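Local atomic coordinates of putative uncharacterized protein (PDB entry 4IVF), a protein that is a glutathione S-transferase homolog that binds two glutathione molecules per subunit and probably catalyses glutathione-dependent chemistry. Residues Leu28-Glu33 against Gln83-Thr88; Arg142-Thr147 against Ser189-Asp194. All coordinates share one frame; numbering follows the deposited sequence.

Interaction 1 of 2, residues Leu28-Glu33 against Gln83-Thr88; sequences LGLDYE and QYLADT
The flat groups flank the contact of Leu28 and Leu30 with Leu85 and do not enter it. One face of the Tyr84 ring carries Thr88 OG1, which sits 3.2 Å above the ring plane and is offset toward the rim, while the Tyr32 ring has Leu30 O at its edge, in the plane. All of this belongs to the thioredoxin-like domain of the glutathione transferase fold. Residues 28-33 lead from helix 16-27 of a beta-alpha-beta crossover into strand 32-36, whose first two residues they include, and residues 83-88 lie in helix 78-89. Gly29 leaves the helix with positive phi (69°), which suits a glycine, and closes a Schellman motif.

The touching is done by methyl groups. Leu28 swings CG to the position opposite its carbonyl carbon (chi1 -69°), which sends CD1 against the helix, 3.9 Å from Leu85 CB. The same methyl also rests against the backbone, with Leu28 CD1 3.8 Å from Leu85 O. Beyond the turn, Leu30 CD1 approaches Leu85 CD2 at a looser 4.3 Å. No hydrogen bond crosses between the segments; what holds them is van der Waals contact. Leu85 is buried and also packs on Leu25 of helix 16-27 and Ile8 of strand 8-12, joining the two helices and the sheet. Another part of helix 78-89 faces the dimer partner: Tyr105 of the second subunit meets the Tyr84 ring edge-to-face and hydrogen-bonds Asp87 OD2.

Near the end of this helix, Tyr84 O is gripped twice by one residue from opposite faces of its carbonyl plane: Thr88 N at 2.9 Å, and the hydroxyl Thr88 OG1, also at 2.9 Å.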
ATOM      1  N   LEU F  28      -1.348 -17.411  12.591  1.00 22.41           N
ATOM      2  CA  LEU F  28      -0.671 -18.472  11.848  1.00 22.58           C
ATOM      3  C   LEU F  28       0.034 -19.489  12.747  1.00 24.97           C
ATOM      4  O   LEU F  28       0.559 -20.485  12.257  1.00 22.23           O
ATOM      5  CB  LEU F  28       0.343 -17.886  10.868  1.00 17.21           C
ATOM      6  CG  LEU F  28      -0.135 -17.099   9.656  1.00 16.48           C
ATOM      7  CD1 LEU F  28       1.071 -16.475   8.972  1.00 15.75           C
ATOM      8  CD2 LEU F  28      -0.860 -17.991   8.721  1.00 17.30           C
ATOM      9  N   GLY F  29       0.064 -19.228  14.054  1.00 29.43           N
ATOM     10  CA  GLY F  29       0.693 -20.140  15.001  1.00 29.58           C
ATOM     11  C   GLY F  29       2.210 -20.220  14.895  1.00 30.18           C
ATOM     12  O   GLY F  29       2.797 -21.274  15.135  1.00 32.79           O
ATOM     13  N   LEU F  30       2.846 -19.103  14.550  1.00 22.38           N
ATOM     14  CA  LEU F  30       4.291 -19.072  14.317  1.00 19.09           C
ATOM     15  C   LEU F  30       5.082 -18.556  15.522  1.00 28.90           C
ATOM     16  O   LEU F  30       4.682 -17.596  16.184  1.00 27.81           O
ATOM     17  CB  LEU F  30       4.617 -18.195  13.105  1.00 17.96           C
ATOM     18  CG  LEU F  30       4.193 -18.669  11.717  1.00 24.08           C
ATOM     19  CD1 LEU F  30       4.134 -17.464  10.791  1.00 25.28           C
ATOM     20  CD2 LEU F  30       5.156 -19.729  11.166  1.00 18.99           C
ATOM     21  N   ASP F  31       6.208 -19.204  15.796  1.00 28.53           N
ATOM     22  CA  ASP F  31       7.115 -18.755  16.843  1.00 25.56           C
ATOM     23  C   ASP F  31       7.788 -17.479  16.379  1.00 22.31           C
ATOM     24  O   ASP F  31       8.235 -17.376  15.237  1.00 19.16           O
ATOM     25  CB  ASP F  31       8.195 -19.803  17.138  1.00 32.25           C
ATOM     26  CG  ASP F  31       7.643 -21.057  17.807  1.00 42.30           C
ATOM     27  OD1 ASP F  31       6.607 -20.972  18.502  1.00 46.36           O
ATOM     28  OD2 ASP F  31       8.263 -22.131  17.643  1.00 46.07           O
ATOM     29  N   TYR F  32       7.852 -16.498  17.266  1.00 19.01           N
ATOM     30  CA  TYR F  32       8.558 -15.278  16.949  1.00 19.17           C
ATOM     31  C   TYR F  32       9.066 -14.579  18.193  1.00 23.12           C
ATOM     32  O   TYR F  32       8.582 -14.820  19.295  1.00 25.20           O
ATOM     33  CB  TYR F  32       7.686 -14.342  16.123  1.00 20.18           C
ATOM     34  CG  TYR F  32       6.496 -13.745  16.844  1.00 24.89           C
ATOM     35  CD1 TYR F  32       5.308 -14.460  16.981  1.00 19.93           C
ATOM     36  CD2 TYR F  32       6.550 -12.450  17.355  1.00 25.19           C
ATOM     37  CE1 TYR F  32       4.216 -13.907  17.624  1.00 24.90           C
ATOM     38  CE2 TYR F  32       5.464 -11.886  17.996  1.00 25.98           C
ATOM     39  CZ  TYR F  32       4.300 -12.617  18.127  1.00 26.20           C
ATOM     40  OH  TYR F  32       3.223 -12.053  18.765  1.00 25.82           O
ATOM     41  N   GLU F  33      10.061 -13.721  18.010  1.00 27.97           N
ATOM     42  CA  GLU F  33      10.604 -12.952  19.120  1.00 31.39           C
ATOM     43  C   GLU F  33      10.558 -11.467  18.791  1.00 25.62           C
ATOM     44  O   GLU F  33      10.759 -11.064  17.646  1.00 23.13           O
ATOM     45  CB  GLU F  33      12.019 -13.417  19.479  1.00 38.24           C
ATOM     46  CG  GLU F  33      12.959 -13.556  18.301  1.00 53.25           C
ATOM     47  CD  GLU F  33      14.237 -14.300  18.670  1.00 67.20           C
ATOM     48  OE1 GLU F  33      14.309 -14.823  19.805  1.00 68.61           O
ATOM     49  OE2 GLU F  33      15.163 -14.361  17.828  1.00 72.04           O
ATOM     50  N   GLN F  83       1.684 -10.322   3.010  1.00 13.71           N
ATOM     51  CA  GLN F  83       1.646 -11.140   1.796  1.00 16.38           C
ATOM     52  C   GLN F  83       2.680 -12.258   1.890  1.00 20.62           C
ATOM     53  O   GLN F  83       2.400 -13.416   1.554  1.00 24.63           O
ATOM     54  CB  GLN F  83       1.886 -10.258   0.556  1.00 12.86           C
ATOM     55  CG  GLN F  83       1.424 -10.827  -0.770  1.00 39.06           C
ATOM     56  CD  GLN F  83      -0.024 -11.348  -0.767  1.00 45.10           C
ATOM     57  OE1 GLN F  83      -0.959 -10.646  -0.368  1.00 51.45           O
ATOM     58  NE2 GLN F  83      -0.205 -12.585  -1.227  1.00 32.13           N
ATOM     59  N   TYR F  84       3.871 -11.907   2.370  1.00 23.96           N
ATOM     60  CA  TYR F  84       4.945 -12.876   2.558  1.00 20.66           C
ATOM     61  C   TYR F  84       4.560 -14.010   3.511  1.00 14.27           C
ATOM     62  O   TYR F  84       4.732 -15.176   3.179  1.00 16.51           O
ATOM     63  CB  TYR F  84       6.244 -12.205   3.051  1.00 14.90           C
ATOM     64  CG  TYR F  84       7.266 -13.240   3.490  1.00 14.19           C
ATOM     65  CD1 TYR F  84       7.993 -13.972   2.554  1.00 15.09           C
ATOM     66  CD2 TYR F  84       7.454 -13.524   4.837  1.00 14.21           C
ATOM     67  CE1 TYR F  84       8.892 -14.953   2.958  1.00 16.00           C
ATOM     68  CE2 TYR F  84       8.342 -14.496   5.246  1.00 15.11           C
ATOM     69  CZ  TYR F  84       9.063 -15.202   4.310  1.00 16.00           C
ATOM     70  OH  TYR F  84       9.950 -16.163   4.743  1.00 17.84           O
ATOM     71  N   LEU F  85       4.065 -13.661   4.696  1.00 13.79           N
ATOM     72  CA  LEU F  85       3.652 -14.652   5.695  1.00 15.84           C
ATOM     73  C   LEU F  85       2.527 -15.567   5.197  1.00 16.97           C
ATOM     74  O   LEU F  85       2.501 -16.772   5.484  1.00 15.99           O
ATOM     75  CB  LEU F  85       3.221 -13.957   6.993  1.00 13.77           C
ATOM     76  CG  LEU F  85       4.324 -13.205   7.748  1.00 23.86           C
ATOM     77  CD1 LEU F  85       3.730 -12.315   8.855  1.00 22.79           C
ATOM     78  CD2 LEU F  85       5.375 -14.164   8.316  1.00 14.10           C
ATOM     79  N   ALA F  86       1.587 -14.986   4.465  1.00 15.32           N
ATOM     80  CA  ALA F  86       0.478 -15.759   3.954  1.00 17.45           C
ATOM     81  C   ALA F  86       0.980 -16.731   2.886  1.00 16.57           C
ATOM     82  O   ALA F  86       0.652 -17.911   2.926  1.00 18.81           O
ATOM     83  CB  ALA F  86      -0.599 -14.838   3.408  1.00 15.94           C
ATOM     84  N   ASP F  87       1.782 -16.238   1.940  1.00 22.83           N
ATOM     85  CA  ASP F  87       2.374 -17.099   0.909  1.00 24.65           C
ATOM     86  C   ASP F  87       3.156 -18.256   1.524  1.00 27.81           C
ATOM     87  O   ASP F  87       3.035 -19.397   1.088  1.00 19.39           O
ATOM     88  CB  ASP F  87       3.355 -16.324   0.019  1.00 25.08           C
ATOM     89  CG  ASP F  87       2.678 -15.321  -0.892  1.00 24.79           C
ATOM     90  OD1 ASP F  87       1.428 -15.358  -1.034  1.00 26.78           O
ATOM     91  OD2 ASP F  87       3.416 -14.493  -1.475  1.00 17.92           O
ATOM     92  N   THR F  88       3.960 -17.943   2.540  1.00 20.95           N
ATOM     93  CA  THR F  88       4.931 -18.883   3.076  1.00 18.41           C
ATOM     94  C   THR F  88       4.355 -19.849   4.113  1.00 19.05           C
ATOM     95  O   THR F  88       4.669 -21.042   4.105  1.00 23.10           O
ATOM     96  CB  THR F  88       6.146 -18.125   3.687  1.00 27.63           C
ATOM     97  OG1 THR F  88       6.690 -17.224   2.713  1.00 23.32           O
ATOM     98  CG2 THR F  88       7.230 -19.088   4.134  1.00 18.82           C
TER

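Interaction 2 of 2, residues Arg142-Thr147 against Ser189-Asp194; sequences RYITDT and SRLEID. With GSH (glutathione), chain I.
Ile144 meeting Leu191 and Ile193 is an apolar contact between a helix and a loop in the all-helical C-terminal domain of the glutathione transferase fold: Arg142-Thr147 lies in helix 137-159, and Ser189-Asp194 in the connection between helices 176-185 and 199-209. Ile144 CD1 does the reaching. With CG1 placed opposite the carbonyl carbon (chi1 -70°), the end of the side chain comes nearer the loop than its CB direction alone would suggest, and CD1 stops 3.9 Å from Leu191 CD1. The other methyl, Leu191 CD2, is 4.0 Å from Ile144 CD1, so this one methyl faces the whole fork of the leucine while the two side chains run past each other in opposite directions. Ile193 CD1 adds a looser touch, 4.4 Å from Ile144 CD1.

Arg142 serves a different task, with its chain extended from CG to NE. Its guanidinium grips one carboxylate of glutathione with two nearly straight bonds: NH1 to GSH O12 at 3.2 Å (165°) and NH2 to GSH O11 at 3.0 Å (161°). That glutathione is also held by Asn17 and Arg57 of the second subunit, so the arginine reaches a ligand shared across the dimer. Arg142 NH2 and Tyr143 OH both hydrogen-bond to Gln124 OE1 of the second subunit, which probably steadies the guanidinium, and Arg142 CG lies over the centre of the Tyr143 ring. Within the helix, Thr147 OG1 bonds back to Tyr143 O at 2.6 Å.

Helix 102-131 touches both segments: Tyr143 packs on its Gln124 and Ala125, and Leu191 on its Asn126, while Ile193 leans on Leu188 and Trp198 in the loops beside helices 176-185 and 199-209.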
ATOM      1  N   ARG F 142     -10.070  17.649   7.594  1.00 13.33           N
ATOM      2  CA  ARG F 142      -9.805  16.936   6.339  1.00 17.90           C
ATOM      3  C   ARG F 142      -9.630  15.432   6.548  1.00 20.56           C
ATOM      4  O   ARG F 142     -10.248  14.630   5.852  1.00 17.82           O
ATOM      5  CB  ARG F 142      -8.595  17.513   5.605  1.00 11.36           C
ATOM      6  CG  ARG F 142      -8.179  16.727   4.363  1.00 11.08           C
ATOM      7  CD  ARG F 142      -7.184  17.514   3.505  1.00 13.94           C
ATOM      8  NE  ARG F 142      -6.521  16.668   2.521  1.00 18.55           N
ATOM      9  CZ  ARG F 142      -7.042  16.333   1.343  1.00 17.52           C
ATOM     10  NH1 ARG F 142      -8.243  16.771   0.984  1.00 15.17           N
ATOM     11  NH2 ARG F 142      -6.364  15.550   0.525  1.00 17.63           N
ATOM     12  N   TYR F 143      -8.824  15.062   7.538  1.00 20.10           N
ATOM     13  CA  TYR F 143      -8.471  13.659   7.745  1.00 23.30           C
ATOM     14  C   TYR F 143      -9.473  12.837   8.561  1.00 17.36           C
ATOM     15  O   TYR F 143      -9.645  11.644   8.325  1.00 18.71           O
ATOM     16  CB  TYR F 143      -7.025  13.540   8.254  1.00  9.49           C
ATOM     17  CG  TYR F 143      -6.096  14.121   7.223  1.00  9.58           C
ATOM     18  CD1 TYR F 143      -5.954  13.508   5.989  1.00 12.99           C
ATOM     19  CD2 TYR F 143      -5.408  15.310   7.447  1.00  9.99           C
ATOM     20  CE1 TYR F 143      -5.139  14.035   5.013  1.00  9.65           C
ATOM     21  CE2 TYR F 143      -4.593  15.847   6.467  1.00 10.23           C
ATOM     22  CZ  TYR F 143      -4.467  15.200   5.249  1.00 10.08           C
ATOM     23  OH  TYR F 143      -3.670  15.706   4.250  1.00 14.17           O
ATOM     24  N   ILE F 144     -10.138  13.471   9.513  1.00 11.17           N
ATOM     25  CA  ILE F 144     -11.248  12.828  10.178  1.00 12.39           C
ATOM     26  C   ILE F 144     -12.344  12.476   9.142  1.00 14.33           C
ATOM     27  O   ILE F 144     -12.863  11.361   9.138  1.00 10.58           O
ATOM     28  CB  ILE F 144     -11.832  13.734  11.267  1.00 14.71           C
ATOM     29  CG1 ILE F 144     -10.857  13.848  12.436  1.00 19.76           C
ATOM     30  CG2 ILE F 144     -13.179  13.210  11.734  1.00 11.78           C
ATOM     31  CD1 ILE F 144     -10.614  12.554  13.161  1.00 26.25           C
ATOM     32  N   THR F 145     -12.666  13.432   8.271  1.00 13.27           N
ATOM     33  CA  THR F 145     -13.698  13.256   7.250  1.00 20.21           C
ATOM     34  C   THR F 145     -13.318  12.172   6.240  1.00 21.00           C
ATOM     35  O   THR F 145     -14.137  11.323   5.880  1.00 18.73           O
ATOM     36  CB  THR F 145     -13.987  14.565   6.494  1.00 16.98           C
ATOM     37  OG1 THR F 145     -14.589  15.508   7.383  1.00 24.91           O
ATOM     38  CG2 THR F 145     -14.942  14.311   5.356  1.00 18.97           C
ATOM     39  N   ASP F 146     -12.070  12.191   5.792  1.00 21.92           N
ATOM     40  CA  ASP F 146     -11.637  11.180   4.842  1.00 15.81           C
ATOM     41  C   ASP F 146     -11.499   9.811   5.517  1.00  9.47           C
ATOM     42  O   ASP F 146     -11.728   8.777   4.891  1.00 10.65           O
ATOM     43  CB  ASP F 146     -10.354  11.595   4.123  1.00 23.87           C
ATOM     44  CG  ASP F 146     -10.162  10.846   2.810  1.00 31.30           C
ATOM     45  OD1 ASP F 146     -11.136  10.748   2.031  1.00 31.62           O
ATOM     46  OD2 ASP F 146      -9.049  10.342   2.564  1.00 32.98           O
ATOM     47  N   THR F 147     -11.145   9.792   6.796  1.00 13.57           N
ATOM     48  CA  THR F 147     -11.132   8.526   7.529  1.00 14.38           C
ATOM     49  C   THR F 147     -12.513   7.867   7.544  1.00 14.11           C
ATOM     50  O   THR F 147     -12.638   6.648   7.353  1.00 15.51           O
ATOM     51  CB  THR F 147     -10.650   8.710   8.967  1.00 13.03           C
ATOM     52  OG1 THR F 147      -9.285   9.142   8.956  1.00 15.91           O
ATOM     53  CG2 THR F 147     -10.745   7.400   9.723  1.00  9.21           C
ATOM     54  N   SER F 189     -11.236   4.359  18.372  1.00 13.31           N
ATOM     55  CA  SER F 189     -11.738   4.809  19.659  1.00 14.41           C
ATOM     56  C   SER F 189     -11.002   6.051  20.164  1.00 22.36           C
ATOM     57  O   SER F 189     -11.605   6.888  20.827  1.00 23.46           O
ATOM     58  CB  SER F 189     -11.653   3.689  20.694  1.00 27.27           C
ATOM     59  OG  SER F 189     -10.303   3.306  20.911  1.00 31.27           O
ATOM     60  N   ARG F 190      -9.712   6.178  19.847  1.00 17.47           N
ATOM     61  CA  ARG F 190      -8.941   7.348  20.273  1.00 18.82           C
ATOM     62  C   ARG F 190      -9.480   8.647  19.673  1.00 20.19           C
ATOM     63  O   ARG F 190      -9.399   9.723  20.302  1.00 14.16           O
ATOM     64  CB  ARG F 190      -7.453   7.191  19.939  1.00 21.49           C
ATOM     65  CG  ARG F 190      -6.768   6.069  20.701  1.00 20.64           C
ATOM     66  CD  ARG F 190      -5.249   6.156  20.601  1.00 18.54           C
ATOM     67  NE  ARG F 190      -4.604   5.073  21.342  1.00 20.25           N
ATOM     68  CZ  ARG F 190      -3.290   4.966  21.520  1.00 22.68           C
ATOM     69  NH1 ARG F 190      -2.478   5.877  21.000  1.00 20.88           N
ATOM     70  NH2 ARG F 190      -2.786   3.958  22.229  1.00 21.21           N
ATOM     71  N   LEU F 191     -10.028   8.548  18.465  1.00 12.93           N
ATOM     72  CA  LEU F 191     -10.641   9.697  17.804  1.00 12.79           C
ATOM     73  C   LEU F 191     -12.131   9.840  18.157  1.00 13.60           C
ATOM     74  O   LEU F 191     -12.835  10.664  17.581  1.00 22.14           O
ATOM     75  CB  LEU F 191     -10.493   9.588  16.288  1.00 14.66           C
ATOM     76  CG  LEU F 191      -9.082   9.488  15.701  1.00 20.14           C
ATOM     77  CD1 LEU F 191      -9.172   9.077  14.231  1.00 19.44           C
ATOM     78  CD2 LEU F 191      -8.286  10.797  15.867  1.00 11.22           C
ATOM     79  N   GLU F 192     -12.601   9.040  19.105  1.00 17.60           N
ATOM     80  CA  GLU F 192     -14.024   9.007  19.451  1.00 24.16           C
ATOM     81  C   GLU F 192     -14.920   8.684  18.253  1.00 22.16           C
ATOM     82  O   GLU F 192     -16.070   9.107  18.183  1.00 19.48           O
ATOM     83  CB  GLU F 192     -14.463  10.295  20.155  1.00 19.50           C
ATOM     84  CG  GLU F 192     -13.716  10.495  21.434  1.00 20.20           C
ATOM     85  CD  GLU F 192     -14.173  11.680  22.246  1.00 24.09           C
ATOM     86  OE1 GLU F 192     -14.781  12.629  21.709  1.00 23.39           O
ATOM     87  OE2 GLU F 192     -13.899  11.657  23.453  1.00 28.19           O
ATOM     88  N   ILE F 193     -14.377   7.927  17.310  1.00 22.98           N
ATOM     89  CA  ILE F 193     -15.174   7.410  16.213  1.00 23.08           C
ATOM     90  C   ILE F 193     -15.670   6.008  16.570  1.00 23.74           C
ATOM     91  O   ILE F 193     -14.890   5.064  16.697  1.00 15.22           O
ATOM     92  CB  ILE F 193     -14.377   7.385  14.906  1.00 19.15           C
ATOM     93  CG1 ILE F 193     -14.085   8.812  14.450  1.00 16.30           C
ATOM     94  CG2 ILE F 193     -15.147   6.656  13.822  1.00 19.62           C
ATOM     95  CD1 ILE F 193     -13.063   8.882  13.309  1.00 17.33           C
ATOM     96  N   ASP F 194     -16.976   5.887  16.766  1.00 18.23           N
ATOM     97  CA  ASP F 194     -17.565   4.612  17.108  1.00 19.55           C
ATOM     98  C   ASP F 194     -17.707   3.820  15.814  1.00 20.19           C
ATOM     99  O   ASP F 194     -18.407   4.250  14.899  1.00 15.37           O
ATOM    100  CB  ASP F 194     -18.938   4.843  17.749  1.00 21.25           C
ATOM    101  CG  ASP F 194     -19.563   3.563  18.285  1.00 21.02           C
ATOM    102  OD1 ASP F 194     -18.993   2.458  18.101  1.00 26.48           O
ATOM    103  OD2 ASP F 194     -20.642   3.668  18.886  1.00 22.99           O
TER
HETATM  104  N1  GSH I 301     -10.116  13.399  -3.161  1.00 35.28           N
HETATM  105  CA1 GSH I 301      -8.806  13.931  -3.424  1.00 35.73           C
HETATM  106  C1  GSH I 301      -8.496  14.956  -2.428  1.00 40.00           C
HETATM  107  O11 GSH I 301      -7.335  15.404  -2.293  1.00 30.25           O
HETATM  108  O12 GSH I 301      -9.410  15.386  -1.697  1.00 47.84           O
HETATM  109  CB1 GSH I 301      -8.756  14.502  -4.835  1.00 27.02           C
HETATM  110  CG1 GSH I 301      -7.356  14.623  -5.301  1.00 24.85           C
HETATM  111  CD1 GSH I 301      -6.780  13.254  -5.606  1.00 21.49           C
HETATM  112  OE1 GSH I 301      -7.520  12.293  -5.846  1.00 20.88           O
HETATM  113  N2  GSH I 301      -5.289  13.080  -5.610  1.00 18.93           N
HETATM  114  CA2 GSH I 301      -4.670  11.798  -5.898  1.00 17.60           C
HETATM  115  C2  GSH I 301      -3.959  11.294  -4.671  1.00 19.67           C
HETATM  116  O2  GSH I 301      -3.589  12.075  -3.798  1.00 19.08           O
HETATM  117  CB2 GSH I 301      -3.676  11.991  -6.949  1.00 17.44           C
HETATM  118  SG2 GSH I 301      -4.468  12.619  -8.392  1.00 37.96           S
HETATM  119  N3  GSH I 301      -3.699   9.884  -4.492  1.00 21.68           N
HETATM  120  CA3 GSH I 301      -3.018   9.482  -3.274  1.00 30.16           C
HETATM  121  C3  GSH I 301      -2.460   8.123  -3.415  1.00 32.72           C
HETATM  122  O31 GSH I 301      -1.903   7.780  -4.485  1.00 31.81           O
HETATM  123  O32 GSH I 301      -2.547   7.324  -2.444  1.00 32.36           O

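In the fold
The two contacts lie on opposite sides of the chain's centre, their own centres 31 Å apart and their nearest atoms about 17 Å, and they share no helix or strand. Interaction 1 joins a crossover turn to a helix in the thioredoxin-like domain; interaction 2 joins a helix to a loop in the helical domain. Each is partly buried, with one buried residue among the three that touch. In each the side chains that meet are aliphatic, though in interaction 1 a methyl also rests on a backbone oxygen. Both reach the second subunit, but helix 78-89 does so through tyrosine and aspartate, whereas residues 142-147 also take hold of a glutathione.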